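Local coordinates for proteinase K (Serratia sp., PDB 2B6N), which probably hydrolyses peptide bonds within proteins as a calcium-binding serine endopeptidase of the subtilase family, this chain being the protease domain, at residues G113-W116 and V117-N120; A135-A138 and T139-A142; S180-S183 and N184-S188; P242-S245 and P246-T250. All coordinates share one frame; numbering follows the deposited sequence.

Contact 1 (G113-W116 and V117-N120)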
loop_
_atom_site.group_PDB
_atom_site.type_symbol
_atom_site.label_atom_id
_atom_site.label_comp_id
_atom_site.label_asym_id
_atom_site.label_seq_id
_atom_site.Cartn_x
_atom_site.Cartn_y
_atom_site.Cartn_z
ATOM N N GLY A 113 -7.622 8.440 12.131
ATOM C CA GLY A 113 -7.769 7.237 11.274
ATOM C C GLY A 113 -6.862 6.074 11.694
ATOM O O GLY A 113 -7.275 4.901 11.684
ATOM N N ILE A 114 -5.620 6.398 12.038
ATOM C CA ILE A 114 -4.675 5.377 12.528
ATOM C C ILE A 114 -5.256 4.722 13.785
ATOM O O ILE A 114 -5.314 3.489 13.890
ATOM C CB ILE A 114 -3.299 5.993 12.858
ATOM C CG1 ILE A 114 -2.628 6.547 11.592
ATOM C CG2 ILE A 114 -2.385 4.947 13.509
ATOM C CD1 ILE A 114 -1.480 7.549 11.856
ATOM N N ASN A 115 -5.687 5.558 14.729
ATOM C CA ASN A 115 -6.232 5.068 15.982
ATOM C C ASN A 115 -7.468 4.239 15.712
ATOM O O ASN A 115 -7.662 3.204 16.342
ATOM C CB ASN A 115 -6.549 6.208 16.955
ATOM C CG ASN A 115 -5.294 6.900 17.496
ATOM O OD1 ASN A 115 -4.192 6.345 17.479
ATOM N ND2 ASN A 115 -5.469 8.117 18.003
ATOM N N TRP A 116 -8.301 4.691 14.770
ATOM C CA TRP A 116 -9.521 3.957 14.422
ATOM C C TRP A 116 -9.192 2.527 14.012
ATOM O O TRP A 116 -9.836 1.590 14.483
ATOM C CB TRP A 116 -10.363 4.668 13.339
ATOM C CG TRP A 116 -11.712 4.004 13.150
ATOM C CD1 TRP A 116 -12.873 4.291 13.813
ATOM C CD2 TRP A 116 -12.002 2.907 12.288
ATOM N NE1 TRP A 116 -13.883 3.461 13.390
ATOM C CE2 TRP A 116 -13.373 2.591 12.460
ATOM C CE3 TRP A 116 -11.241 2.158 11.377
ATOM C CZ2 TRP A 116 -13.998 1.563 11.749
ATOM C CZ3 TRP A 116 -11.871 1.133 10.661
ATOM C CH2 TRP A 116 -13.235 0.850 10.859
ATOM N N VAL A 117 -8.204 2.363 13.129
ATOM C CA VAL A 117 -7.762 1.010 12.716
ATOM C C VAL A 117 -7.295 0.184 13.926
ATOM O O VAL A 117 -7.719 -0.971 14.086
ATOM C CB VAL A 117 -6.656 1.053 11.617
ATOM C CG1 VAL A 117 -6.142 -0.374 11.282
ATOM C CG2 VAL A 117 -7.194 1.737 10.340
ATOM N N LYS A 118 -6.421 0.772 14.754
ATOM C CA LYS A 118 -5.939 0.127 15.988
ATOM C C LYS A 118 -7.103 -0.392 16.845
ATOM O O LYS A 118 -7.078 -1.533 17.321
ATOM C CB LYS A 118 -5.078 1.096 16.812
ATOM C CG LYS A 118 -4.576 0.498 18.138
ATOM C CD LYS A 118 -3.691 1.465 18.874
ATOM C CE LYS A 118 -4.493 2.601 19.504
ATOM N NZ LYS A 118 -3.575 3.605 20.130
ATOM N N ASN A 119 -8.121 0.445 17.019
ATOM C CA ASN A 119 -9.227 0.115 17.904
ATOM C C ASN A 119 -10.262 -0.817 17.296
ATOM O O ASN A 119 -10.997 -1.470 18.033
ATOM C CB ASN A 119 -9.868 1.391 18.474
ATOM C CG ASN A 119 -8.884 2.207 19.294
ATOM O OD1 ASN A 119 -8.001 1.657 19.965
ATOM N ND2 ASN A 119 -9.019 3.514 19.240
ATOM N N ASN A 120 -10.303 -0.899 15.966
ATOM C CA ASN A 120 -11.375 -1.612 15.270
ATOM C C ASN A 120 -10.960 -2.842 14.471
ATOM O O ASN A 120 -11.802 -3.675 14.135
ATOM C CB ASN A 120 -12.147 -0.658 14.383
ATOM C CG ASN A 120 -13.055 0.235 15.184
ATOM O OD1 ASN A 120 -14.169 -0.159 15.525
ATOM N ND2 ASN A 120 -12.569 1.410 15.541
HETATM O O HOH W 1 -2.529 4.246 17.371
#

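Contact 2 (A135-A138 and T139-A142)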
loop_
_atom_site.group_PDB
_atom_site.type_symbol
_atom_site.label_atom_id
_atom_site.label_comp_id
_atom_site.label_asym_id
_atom_site.label_seq_id
_atom_site.Cartn_x
_atom_site.Cartn_y
_atom_site.Cartn_z
ATOM N N ALA A 135 7.860 15.759 9.207
ATOM C CA ALA A 135 8.117 14.896 10.361
ATOM C C ALA A 135 7.222 15.267 11.555
ATOM O O ALA A 135 7.068 16.447 11.889
ATOM C CB ALA A 135 9.589 14.938 10.748
ATOM N N SER A 136 6.625 14.244 12.172
ATOM C CA SER A 136 5.679 14.408 13.267
ATOM C C SER A 136 5.794 13.223 14.212
ATOM O O SER A 136 5.394 12.115 13.864
ATOM C CB SER A 136 4.245 14.500 12.733
ATOM O OG SER A 136 3.295 14.529 13.802
ATOM N N GLN A 137 6.329 13.450 15.410
ATOM C CA GLN A 137 6.424 12.363 16.391
ATOM C C GLN A 137 5.031 11.873 16.798
ATOM O O GLN A 137 4.846 10.697 17.066
ATOM C CB GLN A 137 7.228 12.786 17.620
ATOM C CG GLN A 137 7.518 11.628 18.572
ATOM C CD GLN A 137 8.362 10.554 17.940
ATOM O OE1 GLN A 137 9.318 10.846 17.215
ATOM N NE2 GLN A 137 8.003 9.289 18.183
ATOM N N ALA A 138 4.053 12.782 16.843
ATOM C CA ALA A 138 2.661 12.414 17.165
ATOM C C ALA A 138 2.117 11.389 16.164
ATOM O O ALA A 138 1.488 10.378 16.557
ATOM C CB ALA A 138 1.761 13.680 17.216
ATOM N N THR A 139 2.365 11.642 14.877
ATOM C CA THR A 139 1.957 10.708 13.836
ATOM C C THR A 139 2.709 9.375 13.958
ATOM O O THR A 139 2.109 8.296 13.887
ATOM C CB THR A 139 2.163 11.289 12.422
ATOM O OG1 THR A 139 1.425 12.515 12.302
ATOM C CG2 THR A 139 1.662 10.287 11.352
ATOM N N ASP A 140 4.023 9.454 14.129
ATOM C CA ASP A 140 4.853 8.259 14.308
ATOM C C ASP A 140 4.407 7.402 15.507
ATOM O O ASP A 140 4.358 6.172 15.424
ATOM C CB ASP A 140 6.331 8.648 14.464
ATOM C CG ASP A 140 6.868 9.461 13.289
ATOM O OD1 ASP A 140 6.281 9.433 12.184
ATOM O OD2 ASP A 140 7.915 10.119 13.489
ATOM N N ASP A 141 4.088 8.063 16.622
ATOM C CA ASP A 141 3.625 7.357 17.816
ATOM C C ASP A 141 2.340 6.597 17.552
ATOM O O ASP A 141 2.163 5.469 18.042
ATOM C CB ASP A 141 3.356 8.328 18.963
ATOM C CG ASP A 141 4.634 8.856 19.611
ATOM O OD1 ASP A 141 5.736 8.296 19.387
ATOM O OD2 ASP A 141 4.494 9.854 20.338
ATOM N N ALA A 142 1.421 7.227 16.820
ATOM C CA ALA A 142 0.148 6.580 16.544
ATOM C C ALA A 142 0.368 5.339 15.678
ATOM O O ALA A 142 -0.260 4.308 15.911
ATOM C CB ALA A 142 -0.859 7.549 15.890
#

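Contact 3 (S180-S183 and N184-S188)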
loop_
_atom_site.group_PDB
_atom_site.type_symbol
_atom_site.label_atom_id
_atom_site.label_comp_id
_atom_site.label_asym_id
_atom_site.label_seq_id
_atom_site.Cartn_x
_atom_site.Cartn_y
_atom_site.Cartn_z
ATOM N N SER A 180 9.551 3.612 -4.616
ATOM C CA SER A 180 8.907 3.348 -5.912
ATOM C C SER A 180 9.920 2.988 -7.001
ATOM O O SER A 180 10.990 3.619 -7.077
ATOM C CB SER A 180 8.133 4.597 -6.349
ATOM O OG SER A 180 7.589 4.429 -7.642
ATOM N N THR A 181 9.574 2.015 -7.862
ATOM C CA THR A 181 10.389 1.685 -9.036
ATOM C C THR A 181 9.620 1.810 -10.345
ATOM O O THR A 181 8.386 1.855 -10.345
ATOM C CB THR A 181 10.921 0.236 -8.976
ATOM O OG1 THR A 181 9.809 -0.676 -8.924
ATOM C CG2 THR A 181 11.817 0.023 -7.732
ATOM N N THR A 182 10.371 1.816 -11.452
ATOM C CA THR A 182 9.820 1.816 -12.805
ATOM C C THR A 182 9.858 0.407 -13.402
ATOM O O THR A 182 10.423 -0.521 -12.813
ATOM C CB THR A 182 10.603 2.742 -13.723
ATOM O OG1 THR A 182 11.864 2.133 -14.043
ATOM C CG2 THR A 182 10.842 4.115 -13.057
ATOM N N SER A 183 9.269 0.260 -14.588
ATOM C CA SER A 183 9.215 -1.043 -15.272
ATOM C C SER A 183 10.560 -1.559 -15.774
ATOM O O SER A 183 10.635 -2.709 -16.213
ATOM C CB SER A 183 8.181 -1.022 -16.419
ATOM O OG SER A 183 8.528 -0.059 -17.416
ATOM N N ASN A 184 11.617 -0.742 -15.711
ATOM C CA ASN A 184 12.960 -1.265 -16.023
ATOM C C ASN A 184 13.817 -1.473 -14.768
ATOM O O ASN A 184 15.030 -1.674 -14.863
ATOM C CB ASN A 184 13.696 -0.439 -17.095
ATOM C CG ASN A 184 14.171 0.921 -16.595
ATOM O OD1 ASN A 184 14.032 1.263 -15.418
ATOM N ND2 ASN A 184 14.742 1.711 -17.503
ATOM N N ASP A 185 13.162 -1.420 -13.607
ATOM C CA ASP A 185 13.777 -1.654 -12.285
ATOM C C ASP A 185 14.638 -0.480 -11.787
ATOM O O ASP A 185 15.438 -0.655 -10.864
ATOM C CB ASP A 185 14.579 -2.986 -12.212
ATOM C CG ASP A 185 13.682 -4.218 -12.129
ATOM O OD1 ASP A 185 12.470 -4.057 -11.836
ATOM O OD2 ASP A 185 14.193 -5.346 -12.344
ATOM N N SER A 186 14.465 0.701 -12.371
ATOM C CA SER A 186 15.097 1.919 -11.831
ATOM C C SER A 186 14.286 2.420 -10.639
ATOM O O SER A 186 13.069 2.292 -10.637
ATOM C CB SER A 186 15.126 3.029 -12.887
ATOM O OG SER A 186 15.878 2.642 -14.030
ATOM N N ARG A 187 14.948 3.010 -9.647
ATOM C CA ARG A 187 14.241 3.884 -8.703
ATOM C C ARG A 187 13.496 4.959 -9.512
ATOM O O ARG A 187 14.085 5.611 -10.397
ATOM C CB ARG A 187 15.237 4.543 -7.727
ATOM C CG ARG A 187 14.577 5.491 -6.743
ATOM C CD ARG A 187 15.603 6.277 -5.911
ATOM N NE ARG A 187 16.365 7.203 -6.756
ATOM C CZ ARG A 187 16.074 8.488 -6.932
ATOM N NH1 ARG A 187 15.039 9.042 -6.306
ATOM N NH2 ARG A 187 16.855 9.243 -7.712
ATOM N N SER A 188 12.200 5.131 -9.254
ATOM C CA SER A 188 11.450 6.217 -9.890
ATOM C C SER A 188 12.107 7.549 -9.557
ATOM O O SER A 188 12.579 7.739 -8.430
ATOM C CB SER A 188 9.987 6.224 -9.399
ATOM O OG SER A 188 9.361 4.959 -9.635
HETATM O O HOH W 2 10.270 -2.620 -10.861
#

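Contact 4 (P242-S245 and P246-T250)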
loop_
_atom_site.group_PDB
_atom_site.type_symbol
_atom_site.label_atom_id
_atom_site.label_comp_id
_atom_site.label_asym_id
_atom_site.label_seq_id
_atom_site.Cartn_x
_atom_site.Cartn_y
_atom_site.Cartn_z
ATOM N N PRO A 242 -1.822 -16.941 9.106
ATOM C CA PRO A 242 -2.515 -15.919 9.913
ATOM C C PRO A 242 -1.917 -15.682 11.306
ATOM O O PRO A 242 -2.394 -14.811 12.028
ATOM C CB PRO A 242 -3.957 -16.442 10.023
ATOM C CG PRO A 242 -3.887 -17.894 9.722
ATOM C CD PRO A 242 -2.644 -18.145 8.886
ATOM N N ASN A 243 -0.864 -16.416 11.657
ATOM C CA ASN A 243 -0.239 -16.267 12.961
ATOM C C ASN A 243 0.948 -15.324 13.004
ATOM O O ASN A 243 1.530 -15.116 14.072
ATOM C CB ASN A 243 0.132 -17.633 13.550
ATOM C CG ASN A 243 -1.079 -18.430 13.947
ATOM O OD1 ASN A 243 -2.008 -17.912 14.559
ATOM N ND2 ASN A 243 -1.078 -19.703 13.599
ATOM N N LEU A 244 1.313 -14.747 11.857
ATOM C CA LEU A 244 2.444 -13.833 11.809
ATOM C C LEU A 244 2.126 -12.523 12.524
ATOM O O LEU A 244 1.064 -11.940 12.307
ATOM C CB LEU A 244 2.822 -13.533 10.357
ATOM C CG LEU A 244 3.241 -14.709 9.480
ATOM C CD1 LEU A 244 3.325 -14.203 8.029
ATOM C CD2 LEU A 244 4.583 -15.278 9.983
ATOM N N SER A 245 3.044 -12.075 13.377
ATOM C CA SER A 245 2.974 -10.730 13.939
ATOM C C SER A 245 3.450 -9.752 12.869
ATOM O O SER A 245 4.101 -10.161 11.900
ATOM C CB SER A 245 3.906 -10.604 15.142
ATOM O OG SER A 245 5.256 -10.643 14.700
ATOM N N PRO A 246 3.163 -8.450 13.049
ATOM C CA PRO A 246 3.741 -7.428 12.163
ATOM C C PRO A 246 5.252 -7.545 11.951
ATOM O O PRO A 246 5.718 -7.455 10.811
ATOM C CB PRO A 246 3.384 -6.114 12.869
ATOM C CG PRO A 246 2.081 -6.423 13.545
ATOM C CD PRO A 246 2.238 -7.861 14.037
ATOM N N ALA A 247 6.012 -7.757 13.031
ATOM C CA ALA A 247 7.456 -7.890 12.922
ATOM C C ALA A 247 7.835 -9.083 12.034
ATOM O O ALA A 247 8.788 -9.005 11.244
ATOM C CB ALA A 247 8.088 -8.018 14.315
ATOM N N GLN A 248 7.082 -10.172 12.165
ATOM C CA GLN A 248 7.313 -11.389 11.356
ATOM C C GLN A 248 6.912 -11.177 9.886
ATOM O O GLN A 248 7.595 -11.675 8.982
ATOM C CB GLN A 248 6.566 -12.571 11.953
ATOM C CG GLN A 248 7.114 -13.016 13.327
ATOM C CD GLN A 248 6.277 -14.088 14.002
ATOM O OE1 GLN A 248 5.045 -14.105 13.910
ATOM N NE2 GLN A 248 6.957 -15.015 14.699
ATOM N N VAL A 249 5.812 -10.449 9.658
ATOM C CA VAL A 249 5.455 -10.020 8.290
ATOM C C VAL A 249 6.585 -9.181 7.667
ATOM O O VAL A 249 6.979 -9.415 6.527
ATOM C CB VAL A 249 4.097 -9.289 8.232
ATOM C CG1 VAL A 249 3.846 -8.744 6.826
ATOM C CG2 VAL A 249 2.961 -10.244 8.679
ATOM N N THR A 250 7.098 -8.206 8.419
ATOM C CA THR A 250 8.196 -7.359 7.957
ATOM C C THR A 250 9.415 -8.192 7.566
ATOM O O THR A 250 9.997 -7.996 6.489
ATOM C CB THR A 250 8.590 -6.296 9.023
ATOM O OG1 THR A 250 7.443 -5.519 9.351
ATOM C CG2 THR A 250 9.686 -5.365 8.509
#

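Contact 1 (G113-W116 and V117-N120)
The indole of W116 carries the side-chain amide of N120 stacked on one face, the two planes only 18° apart. ND2 lies above the pyrrole part, 3.2 Å from NE1 of W116; as both nitrogens are donors, this is stacking and not a hydrogen bond. Further along the same face, CB of N120 sits 3.8 Å from the centroid of the six-membered ring and almost on its normal, a CH-pi contact, while at the CE3 corner the indole meets CG2 of V117 at 4.2 Å. These residues form the last turns of the helix 107-120, which packs against the parallel sheet of the subtilase fold: W116 and V117 rest on F36 of strand 34-39 and V96 of strand 92-97. CG of W116 is anti to the backbone N (chi1 -171°), which swings the ring toward the carbonyl side of its own residue and so over the amide one turn on.

On the flank facing helix 137-148, N115 and K118 run side by side. OD1 of N115 and NZ of K118 are 3.9 Å apart, too far for a direct bond, and one water joins them, donating to OD1 and accepting from NZ. Regular i to i+4 backbone bonds from V117, K118 and N119 hold the turns together, but the last of the series, N120 N to W116 O, is weak. The N120 side chain makes up for it at the helix end: ND2 donates to O of W116 at 2.9 Å, with the acceptor lying within 1° of the N120 amide plane.

Contact 2 (A135-A138 and T139-A142)
This is a local contact at the N-terminal end of helix 137-148, in which S136 and Q137 meet T139, D140 and D141 across the first turn, on the side of the domain where that helix lies against helix 107-120. The hydroxyls of S136 and T139 are hydrogen-bonded to each other, OG to OG1 3.1 Å, and either may be the donor. OG of S136 is turned to the carbonyl side of its residue, and OG1 of T139 stays beside its own backbone N, which lets the two oxygens meet alongside the opening turn.

S136 occupies the N-cap position, and its carbonyl O takes the first backbone bond of the helix, from N of D140 at 3.0 Å. O of S136 sits over the face of the D140 carboxylate, 3.1 Å from CG. Both carboxylate oxygens also come close to it without a bond, which outside partners probably make tolerable: OD2 forms a salt bridge with R171, and OD1 is hydrogen-bonded to the S168 hydroxyl, which also binds N of S136. Cap and first turn are thereby tied to strand 167-168 and the loop after it.

On the outer face, the bend of the Q137 chain at chi2 (63°) carries its amide forward along the helix to D141. NE2 donates to OD1 of D141 at 2.8 Å, nearly in the amide plane, but reaches the oxygen from above the carboxylate, 43° out of its plane. In the next backbone bond, N of A142 donates to O of A138 at 3.2 Å, and both alanines turn methyl groups to helix 107-120, A138 touching I111 and A142 touching I114.

Contact 3 (S180-S183 and N184-S188)
S180 and S188 clasp the base of this hairpin-like loop, where strand 176-181 leaves the central sheet. Their hydroxyls are hydrogen-bonded, OG to OG 2.7 Å with either as donor, and N of S188 donates to O of S180 at 2.9 Å. The OG of S188 is also bonded to the S204 hydroxyl. A second backbone bond, T182 N to S186 O at 2.9 Å, completes the bridge around T181 and R187. R187 turns outward, its guanidinium reaching O of S191 and the carboxylate of D264.

Beside this compact base, the turn T182-D185 is largely exposed at S183 and N184. The N184 side chain is well gripped: OD1 accepts from N of S186 at 3.1 Å and from OG of S186 at 2.7 Å, both from the same face of its amide plane. With chi1 at 72°, CG of N184 lies between its backbone N and carbonyl carbon, which brings OD1 alongside the T182 side chain, whose OG1 receives a weak bond from N of N184. A water accepts from OG1 of T181 and donates to O of T182 and OD1 of D185; that carboxylate also forms a salt bridge with R12. The tip, T182-D185, is a type I beta turn closed by D185 N to T182 O at 3.0 Å and overlapped by an Asx turn at N184, on a short two-stranded base.

Contact 4 (P242-S245 and P246-T250)
Two reciprocal hydrogen bonds between S245 and Q248 form a capping box at the start of helix 246-256, the helix that follows the long helix 223-240 in the subtilase domain. In one, N of Q248 donates to OG of S245 at 3.2 Å; in the other, N of S245 donates to OE1 of Q248 at 2.9 Å, the donor tilted 17° from the carbonyl plane of the amide. OG of S245 is set between its own backbone N and carbonyl carbon (chi1 70°), facing the first turn, whereas the Q248 chain runs extended beyond CG and lays its amide back over the N-cap. Between them CG of Q248 passes 3.3 Å from OG of S245, so the two side chains lie against one another as well as trading bonds.

A backbone bond adds to the cap: N of V249 donates to O of S245. P246, first in the helix, has no amide hydrogen of its own to offer.

Apolar contacts seal the inner side. L244, just ahead of the cap, crosses V249 at about a right angle, and both reach L238 of helix 223-240; V249 and P246 also rest on T152 of strand 152-156. CD2 of L244 lies 3.9 Å from CB of Q248, and CB of L244 meets CG2 of V249 at 3.7 Å.

Along the chain the contacts follow in numerical order, all within the subtilase domain. Contacts 1 and 2 lie on adjacent helices, 107-120 and 137-148, about 15 Å apart between centres; they touch through I114 and N115 against A142, joining the end of the first helix to the start of the second. Contact 4 opens helix 246-256, its centre about 18 Å from that of contact 1 and about 22 Å from that of contact 2. Contact 3 lies across the chain's centre from contact 1, about 32 Å between centres. Contacts 1 and 4 thus lie on helices that pack on the parallel sheet, contact 3 follows one of its strands, and contact 2 lies on the helix beside that of contact 1.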